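Local coordinates for protein 3-methyladenine dna-glycosylase (Archaeoglobus fulgidus, PDB 2JHN) that belongs to the AlkA-type DNA glycosylases of the helix-hairpin-helix superfamily and pairs a TBP-like antiparallel sheet domain with a helical DNA-repair domain, at residues K17-P22 with T26-E31. The protein carries 1 engineered substitution. Residues are numbered along the deposited sequence; the frame is centred on the assembly and turned at random. Where two conformers were deposited one is given.
Sequences KFFVLP and TPDVVE. With NA (sodium ion), chain F.
Pro22 and Val30 bring the two backbones together: Val30 N donates a nearly straight hydrogen bond to Pro22 O (2.9 Å, 170° at the hydrogen). The arrangement is a sodium-binding loop between helix 12-17 and edge strand 29-31 of the TBP-like sheet domain. The sodium ion joins the two segments. Leu21 O lies 2.5 Å and Asp28 O 2.3 Å from the sodium. Thr26 adds its hydroxyl, and OG1 of Thr26 lies 2.8 Å from the sodium; chi1 of 53° sets OG1 between backbone N and carbonyl carbon, turned to the metal. Leu24 O and a water complete the sodium shell. A second water accepts from Leu21 N and has a weak contact with Thr26 OG1. The Phe19 ring crosses the Asp28 side chain at about a right angle, ring and carboxylate planes 38° apart. Tyr79 OH and Trp35 NE1 hydrogen-bond Asp28 OD1, so the carboxylate is held beside the ring. Val30 packs on Pro22 and Phe19: Val30 CB lies 3.9 Å from Pro22 CB, and the CG2 branch of Val30 reaches Phe19 CD2 at 3.9 Å. Phe19 CE1 lies 3.6 Å from Asp28 OD1.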
ATOM      1  N   LYS A  17      -2.591  -7.594  -9.634  0.50 17.60           N
ATOM      2  CA  LYS A  17      -4.044  -7.419  -9.516  0.50 18.67           C
ATOM      3  C   LYS A  17      -4.397  -6.552  -8.317  0.50 18.38           C
ATOM      4  O   LYS A  17      -5.473  -5.946  -8.269  0.50 19.11           O
ATOM      5  CB  LYS A  17      -4.741  -8.771  -9.378  0.50 18.80           C
ATOM      6  CG  LYS A  17      -5.378  -9.305 -10.661  0.50 20.45           C
ATOM      7  CD  LYS A  17      -5.905 -10.730 -10.433  0.50 19.62           C
ATOM      8  CE  LYS A  17      -6.607 -10.842  -9.089  0.50 18.23           C
ATOM      9  NZ  LYS A  17      -8.035 -10.537  -9.191  0.50 19.08           N
ATOM     10  N   PHE A  18      -3.485  -6.484  -7.351  1.00 18.68           N
ATOM     11  CA  PHE A  18      -3.710  -5.672  -6.163  1.00 18.73           C
ATOM     12  C   PHE A  18      -3.859  -4.194  -6.499  1.00 19.11           C
ATOM     13  O   PHE A  18      -4.548  -3.484  -5.786  1.00 18.74           O
ATOM     14  CB  PHE A  18      -2.594  -5.865  -5.130  1.00 19.14           C
ATOM     15  CG  PHE A  18      -2.956  -5.372  -3.768  1.00 17.65           C
ATOM     16  CD1 PHE A  18      -3.725  -6.160  -2.911  1.00 19.11           C
ATOM     17  CD2 PHE A  18      -2.507  -4.121  -3.328  1.00 19.45           C
ATOM     18  CE1 PHE A  18      -4.070  -5.704  -1.645  1.00 19.47           C
ATOM     19  CE2 PHE A  18      -2.842  -3.653  -2.039  1.00 20.41           C
ATOM     20  CZ  PHE A  18      -3.625  -4.443  -1.210  1.00 18.78           C
ATOM     21  N   PHE A  19      -3.221  -3.756  -7.591  1.00 20.27           N
ATOM     22  CA  PHE A  19      -3.316  -2.393  -8.093  1.00 21.12           C
ATOM     23  C   PHE A  19      -4.680  -2.157  -8.738  1.00 23.37           C
ATOM     24  O   PHE A  19      -5.134  -2.933  -9.582  1.00 23.54           O
ATOM     25  CB  PHE A  19      -2.190  -2.090  -9.091  1.00 21.55           C
ATOM     26  CG  PHE A  19      -0.809  -2.075  -8.466  1.00 20.21           C
ATOM     27  CD1 PHE A  19      -0.409  -1.003  -7.645  1.00 22.42           C
ATOM     28  CD2 PHE A  19       0.074  -3.110  -8.676  1.00 20.20           C
ATOM     29  CE1 PHE A  19       0.862  -0.969  -7.066  1.00 19.55           C
ATOM     30  CE2 PHE A  19       1.369  -3.094  -8.084  1.00 20.49           C
ATOM     31  CZ  PHE A  19       1.754  -2.019  -7.287  1.00 19.82           C
ATOM     32  N   VAL A  20      -5.321  -1.068  -8.341  1.00 24.02           N
ATOM     33  CA  VAL A  20      -6.712  -0.841  -8.699  1.00 26.28           C
ATOM     34  C   VAL A  20      -6.855  -0.197 -10.089  1.00 26.45           C
ATOM     35  O   VAL A  20      -7.771  -0.528 -10.846  1.00 28.17           O
ATOM     36  CB  VAL A  20      -7.419  -0.112  -7.518  1.00 26.31           C
ATOM     37  CG1 VAL A  20      -8.167   1.144  -7.947  1.00 27.83           C
ATOM     38  CG2 VAL A  20      -8.275  -1.108  -6.728  1.00 27.59           C
ATOM     39  N   LEU A  21      -5.919   0.679 -10.431  1.00 26.08           N
ATOM     40  CA  LEU A  21      -5.898   1.341 -11.736  1.00 26.03           C
ATOM     41  C   LEU A  21      -4.490   1.256 -12.323  1.00 25.68           C
ATOM     42  O   LEU A  21      -3.749   2.245 -12.318  1.00 25.75           O
ATOM     43  CB  LEU A  21      -6.327   2.807 -11.599  1.00 26.03           C
ATOM     44  CG  LEU A  21      -7.807   3.087 -11.365  1.00 26.45           C
ATOM     45  CD1 LEU A  21      -7.958   4.500 -10.829  1.00 27.70           C
ATOM     46  CD2 LEU A  21      -8.601   2.903 -12.656  1.00 26.95           C
ATOM     47  N   PRO A  22      -4.120   0.065 -12.835  1.00 25.40           N
ATOM     48  CA  PRO A  22      -2.736  -0.239 -13.206  1.00 24.49           C
ATOM     49  C   PRO A  22      -2.158   0.684 -14.294  1.00 24.44           C
ATOM     50  O   PRO A  22      -0.981   1.030 -14.233  1.00 24.42           O
ATOM     51  CB  PRO A  22      -2.804  -1.706 -13.667  1.00 24.45           C
ATOM     52  CG  PRO A  22      -4.211  -1.938 -14.031  1.00 24.89           C
ATOM     53  CD  PRO A  22      -5.023  -1.073 -13.108  1.00 24.85           C
ATOM     54  N   THR A  26      -0.140   6.178 -10.565  1.00 18.50           N
ATOM     55  CA  THR A  26      -0.739   6.490  -9.275  1.00 17.89           C
ATOM     56  C   THR A  26       0.191   6.531  -8.010  1.00 16.55           C
ATOM     57  O   THR A  26      -0.334   6.556  -6.914  1.00 17.22           O
ATOM     58  CB  THR A  26      -1.907   5.497  -8.974  1.00 18.94           C
ATOM     59  OG1 THR A  26      -1.425   4.156  -9.112  1.00 20.80           O
ATOM     60  CG2 THR A  26      -3.129   5.695  -9.914  1.00 18.26           C
ATOM     61  N   PRO A  27       1.536   6.610  -8.144  1.00 15.92           N
ATOM     62  CA  PRO A  27       2.402   6.804  -9.314  1.00 14.74           C
ATOM     63  C   PRO A  27       2.728   5.521 -10.082  1.00 14.62           C
ATOM     64  O   PRO A  27       3.301   5.609 -11.184  1.00 14.87           O
ATOM     65  CB  PRO A  27       3.681   7.375  -8.705  1.00 14.48           C
ATOM     66  CG  PRO A  27       3.744   6.678  -7.358  1.00 15.75           C
ATOM     67  CD  PRO A  27       2.333   6.561  -6.897  1.00 15.22           C
ATOM     68  N   ASP A  28       2.388   4.354  -9.515  1.00 13.33           N
ATOM     69  CA  ASP A  28       2.786   3.086 -10.132  1.00 14.26           C
ATOM     70  C   ASP A  28       2.063   2.918 -11.464  1.00 13.17           C
ATOM     71  O   ASP A  28       0.861   3.220 -11.566  1.00 13.62           O
ATOM     72  CB  ASP A  28       2.407   1.883  -9.257  1.00 13.86           C
ATOM     73  CG  ASP A  28       2.848   2.045  -7.817  1.00 16.33           C
ATOM     74  OD1 ASP A  28       3.697   1.240  -7.405  1.00 17.74           O
ATOM     75  OD2 ASP A  28       2.332   2.977  -7.132  1.00 20.75           O
ATOM     76  N   VAL A  29       2.791   2.381 -12.431  1.00 14.11           N
ATOM     77  CA  VAL A  29       2.230   1.929 -13.704  1.00 15.77           C
ATOM     78  C   VAL A  29       2.563   0.459 -13.908  1.00 15.66           C
ATOM     79  O   VAL A  29       3.709   0.036 -13.714  1.00 15.75           O
ATOM     80  CB  VAL A  29       2.763   2.776 -14.918  1.00 16.39           C
ATOM     81  CG1 VAL A  29       2.250   2.218 -16.252  1.00 17.58           C
ATOM     82  CG2 VAL A  29       2.303   4.223 -14.804  1.00 16.47           C
ATOM     83  N   VAL A  30       1.546  -0.302 -14.291  1.00 16.23           N
ATOM     84  CA  VAL A  30       1.723  -1.705 -14.618  1.00 17.14           C
ATOM     85  C   VAL A  30       1.204  -1.885 -16.051  1.00 17.51           C
ATOM     86  O   VAL A  30       0.035  -1.620 -16.346  1.00 17.41           O
ATOM     87  CB  VAL A  30       0.979  -2.617 -13.634  1.00 16.59           C
ATOM     88  CG1 VAL A  30       1.216  -4.077 -14.014  1.00 17.05           C
ATOM     89  CG2 VAL A  30       1.467  -2.353 -12.189  1.00 16.75           C
ATOM     90  N   GLU A  31       2.103  -2.269 -16.939  1.00 19.52           N
ATOM     91  CA  GLU A  31       1.762  -2.402 -18.369  1.00 21.20           C
ATOM     92  C   GLU A  31       2.353  -3.707 -18.832  1.00 21.87           C
ATOM     93  O   GLU A  31       3.547  -3.916 -18.703  1.00 20.92           O
ATOM     94  CB  GLU A  31       2.333  -1.248 -19.185  1.00 21.57           C
ATOM     95  CG  GLU A  31       1.595   0.101 -19.016  0.70 22.57           C
ATOM     96  CD  GLU A  31       2.237   1.267 -19.805  0.70 23.05           C
ATOM     97  OE1 GLU A  31       3.342   1.118 -20.387  0.70 24.66           O
ATOM     98  OE2 GLU A  31       1.618   2.349 -19.829  0.70 27.17           O
TER
HETATM   99 NA    NA F1299      -1.367   2.722 -11.532  1.00 22.33          NA
HETATM  100  O   HOH W   1      -3.944   1.863  -8.871  1.00 41.31           O
HETATM  101  O   HOH W   2      -1.546   1.204 -10.088  1.00 27.53           O